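Local coordinates for TRAP dicarboxylate ABC transporter, substrate-binding protein (Roseobacter denitrificans, PDB 4OVQ), which binds beta-D-glucuronate as the periplasmic solute-binding protein of a TRAP transport system, probably delivering it for uptake, at residues D24-W29 / A81-N86. Numbering follows the deposited sequence.
Sequences DNWRGW and ALEIGN
One face of the W26 indole is covered by E83. The CB of E83 makes a CH-pi contact with the five-membered ring, and its CG lies 3.6 Å from W26 CD1. The carboxylate and the ring are nearly parallel, 8° apart. I84 CG1 meets the same indole near CE3. The guanidinium of R27 has L82 CD1 over one face, while A81 O and a water sit at its edge. The W29 ring takes N86 O at its edge, 3.3 Å from CZ3.

E83 bends at chi2 (77°), which turns its carboxylate back to strand 25-29. There E83 OE1 accepts a hydrogen bond from the backbone N of R27 at 2.8 Å, almost straight at the hydrogen but from above the carboxylate plane. This side-chain bond stands just before the regular parallel pairing of strands 25-29 and 84-88. The pairing then runs from I84 N to R27 O, from W29 N to I84 O, and from N86 N to W29 O at 3.0 Å. G28 CA adds a CH...O contact to I84 O.

One water joins N25 O to E83 OE2. Another accepts from R27 NH1 at 2.7 Å and lies by E83 OE1 and A81 O. It sits between the R27 guanidinium and the E83 carboxylate, whose NH1 and OE1 are 5.0 Å apart and not in contact.

The two strands are neighbours in the five-stranded sheet, and their C-terminal ends point to the ligand cleft. W29 NE1 bonds to G68 O, and W29 packs on Q70, a glucuronate-binding residue. N86 bonds to N38 and to E234, another glucuronate-binding residue. The contact therefore probably positions second-shell groups behind the sugar site. The R27 N-H and the two waters probably ease the E83 carboxylate charge, and the more distant R27 guanidinium may add to this.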
ATOM      1  N   ASP A  24      22.332   5.921  16.426  1.00 38.45           N
ATOM      2  CA  ASP A  24      21.601   4.982  17.277  1.00 34.79           C
ATOM      3  C   ASP A  24      20.137   5.393  17.431  1.00 34.26           C
ATOM      4  O   ASP A  24      19.264   4.541  17.626  1.00 32.28           O
ATOM      5  CB  ASP A  24      22.250   4.879  18.667  1.00 39.37           C
ATOM      6  CG  ASP A  24      23.693   4.425  18.606  1.00 42.58           C
ATOM      7  OD1 ASP A  24      23.965   3.361  17.998  1.00 44.61           O
ATOM      8  OD2 ASP A  24      24.556   5.141  19.158  1.00 45.14           O
ATOM      9  N   ASN A  25      19.877   6.694  17.336  1.00 27.22           N
ATOM     10  CA  ASN A  25      18.524   7.236  17.450  1.00 18.69           C
ATOM     11  C   ASN A  25      17.959   7.476  16.055  1.00 23.75           C
ATOM     12  O   ASN A  25      18.396   8.376  15.317  1.00 24.25           O
ATOM     13  CB  ASN A  25      18.539   8.523  18.253  1.00 26.17           C
ATOM     14  CG  ASN A  25      19.120   8.328  19.653  1.00 32.85           C
ATOM     15  OD1 ASN A  25      19.085   7.226  20.209  1.00 40.27           O
ATOM     16  ND2 ASN A  25      19.647   9.406  20.231  1.00 37.42           N
ATOM     17  N   TRP A  26      16.994   6.649  15.686  1.00 17.07           N
ATOM     18  CA  TRP A  26      16.483   6.649  14.333  1.00 13.87           C
ATOM     19  C   TRP A  26      15.242   7.517  14.175  1.00 15.47           C
ATOM     20  O   TRP A  26      14.537   7.831  15.140  1.00 17.66           O
ATOM     21  CB  TRP A  26      16.127   5.209  13.925  1.00 15.04           C
ATOM     22  CG  TRP A  26      17.286   4.201  13.911  1.00 14.13           C
ATOM     23  CD1 TRP A  26      18.626   4.485  13.929  1.00 16.27           C
ATOM     24  CD2 TRP A  26      17.186   2.768  13.854  1.00 15.75           C
ATOM     25  NE1 TRP A  26      19.355   3.317  13.890  1.00 15.67           N
ATOM     26  CE2 TRP A  26      18.497   2.251  13.851  1.00 16.85           C
ATOM     27  CE3 TRP A  26      16.113   1.874  13.827  1.00 12.64           C
ATOM     28  CZ2 TRP A  26      18.761   0.877  13.803  1.00 17.50           C
ATOM     29  CZ3 TRP A  26      16.367   0.517  13.776  1.00 15.43           C
ATOM     30  CH2 TRP A  26      17.680   0.025  13.788  1.00 16.61           C
ATOM     31  N   ARG A  27      14.961   7.854  12.921  1.00 14.69           N
ATOM     32  CA  ARG A  27      13.731   8.522  12.563  1.00 14.03           C
ATOM     33  C   ARG A  27      12.968   7.636  11.584  1.00 10.29           C
ATOM     34  O   ARG A  27      13.582   6.965  10.744  1.00 14.37           O
ATOM     35  CB  ARG A  27      14.032   9.886  11.944  1.00 19.83           C
ATOM     36  CG  ARG A  27      14.723  10.792  12.944  1.00 20.95           C
ATOM     37  CD  ARG A  27      15.446  11.929  12.298  1.00 29.27           C
ATOM     38  NE  ARG A  27      14.556  12.745  11.492  1.00 33.74           N
ATOM     39  CZ  ARG A  27      14.602  12.868  10.165  1.00 28.92           C
ATOM     40  NH1 ARG A  27      15.503  12.221   9.429  1.00 37.12           N
ATOM     41  NH2 ARG A  27      13.724  13.666   9.563  1.00 27.18           N
ATOM     42  N   GLY A  28      11.651   7.650  11.723  1.00 13.84           N
ATOM     43  CA  GLY A  28      10.776   6.873  10.869  1.00 15.71           C
ATOM     44  C   GLY A  28       9.617   7.661  10.286  1.00 14.43           C
ATOM     45  O   GLY A  28       9.119   8.606  10.901  1.00 14.85           O
ATOM     46  N   TRP A  29       9.175   7.238   9.103  1.00 11.14           N
ATOM     47  CA  TRP A  29       8.059   7.861   8.392  1.00  9.00           C
ATOM     48  C   TRP A  29       6.822   6.994   8.342  1.00  8.72           C
ATOM     49  O   TRP A  29       6.913   5.769   8.111  1.00  9.24           O
ATOM     50  CB  TRP A  29       8.513   8.188   6.958  1.00  8.88           C
ATOM     51  CG  TRP A  29       7.568   8.868   6.040  1.00 12.41           C
ATOM     52  CD1 TRP A  29       7.551  10.210   5.738  1.00 11.60           C
ATOM     53  CD2 TRP A  29       6.549   8.263   5.226  1.00 10.86           C
ATOM     54  NE1 TRP A  29       6.569  10.463   4.829  1.00 10.59           N
ATOM     55  CE2 TRP A  29       5.935   9.297   4.492  1.00  9.70           C
ATOM     56  CE3 TRP A  29       6.078   6.952   5.070  1.00  9.91           C
ATOM     57  CZ2 TRP A  29       4.868   9.064   3.598  1.00 10.32           C
ATOM     58  CZ3 TRP A  29       5.010   6.719   4.215  1.00 10.61           C
ATOM     59  CH2 TRP A  29       4.453   7.762   3.440  1.00  8.88           C
ATOM     60  N   ALA A  81      19.057   9.169   4.617  1.00 13.54           N
ATOM     61  CA  ALA A  81      18.652  10.363   5.338  1.00 13.05           C
ATOM     62  C   ALA A  81      17.571  10.074   6.397  1.00 12.82           C
ATOM     63  O   ALA A  81      17.396  10.844   7.352  1.00 18.32           O
ATOM     64  CB  ALA A  81      18.159  11.381   4.348  1.00 17.99           C
ATOM     65  N   LEU A  82      16.891   8.943   6.225  1.00 12.25           N
ATOM     66  CA  LEU A  82      15.878   8.449   7.159  1.00 13.09           C
ATOM     67  C   LEU A  82      16.148   6.974   7.318  1.00 15.99           C
ATOM     68  O   LEU A  82      16.472   6.302   6.358  1.00 15.98           O
ATOM     69  CB  LEU A  82      14.521   8.641   6.511  1.00 18.93           C
ATOM     70  CG  LEU A  82      13.279   9.013   7.290  1.00 30.82           C
ATOM     71  CD1 LEU A  82      13.560  10.189   8.213  1.00 27.64           C
ATOM     72  CD2 LEU A  82      12.187   9.338   6.267  1.00 21.02           C
ATOM     73  N   GLU A  83      16.016   6.438   8.516  1.00 13.13           N
ATOM     74  CA  GLU A  83      16.317   5.027   8.705  1.00 13.76           C
ATOM     75  C   GLU A  83      15.130   4.102   8.393  1.00 11.58           C
ATOM     76  O   GLU A  83      15.327   2.996   7.909  1.00 11.35           O
ATOM     77  CB  GLU A  83      16.761   4.772  10.158  1.00 12.45           C
ATOM     78  CG  GLU A  83      18.080   5.493  10.544  1.00 19.34           C
ATOM     79  CD  GLU A  83      17.944   7.004  10.823  1.00 12.62           C
ATOM     80  OE1 GLU A  83      16.841   7.578  10.896  1.00 18.65           O
ATOM     81  OE2 GLU A  83      19.010   7.645  10.952  1.00 31.92           O
ATOM     82  N   ILE A  84      13.924   4.554   8.714  1.00 10.75           N
ATOM     83  CA  ILE A  84      12.768   3.665   8.761  1.00  9.10           C
ATOM     84  C   ILE A  84      11.597   4.270   8.020  1.00  9.56           C
ATOM     85  O   ILE A  84      11.350   5.481   8.109  1.00  9.71           O
ATOM     86  CB  ILE A  84      12.350   3.396  10.243  1.00  9.84           C
ATOM     87  CG1 ILE A  84      13.432   2.592  10.972  1.00 11.97           C
ATOM     88  CG2 ILE A  84      11.007   2.718  10.299  1.00 10.16           C
ATOM     89  CD1 ILE A  84      13.564   1.145  10.554  1.00 12.32           C
ATOM     90  N   GLY A  85      10.828   3.414   7.349  1.00  9.22           N
ATOM     91  CA  GLY A  85       9.530   3.822   6.831  1.00  8.08           C
ATOM     92  C   GLY A  85       8.547   2.670   6.899  1.00  8.73           C
ATOM     93  O   GLY A  85       8.912   1.510   6.821  1.00 11.02           O
ATOM     94  N   ASN A  86       7.283   2.985   7.105  1.00  7.60           N
ATOM     95  CA  ASN A  86       6.211   2.077   6.759  1.00  7.56           C
ATOM     96  C   ASN A  86       5.734   2.515   5.377  1.00  6.71           C
ATOM     97  O   ASN A  86       5.065   3.537   5.241  1.00  7.46           O
ATOM     98  CB  ASN A  86       5.086   2.141   7.808  1.00  6.95           C
ATOM     99  CG  ASN A  86       3.729   1.696   7.269  1.00  8.93           C
ATOM    100  OD1 ASN A  86       2.696   2.282   7.592  1.00  8.45           O
ATOM    101  ND2 ASN A  86       3.729   0.677   6.429  1.00  7.82           N
TER
HETATM  102  O   HOH W   1      19.318   9.293  13.201  1.00 31.30           O
HETATM  103  O   HOH W   2      17.142  10.174  10.200  1.00 25.20           O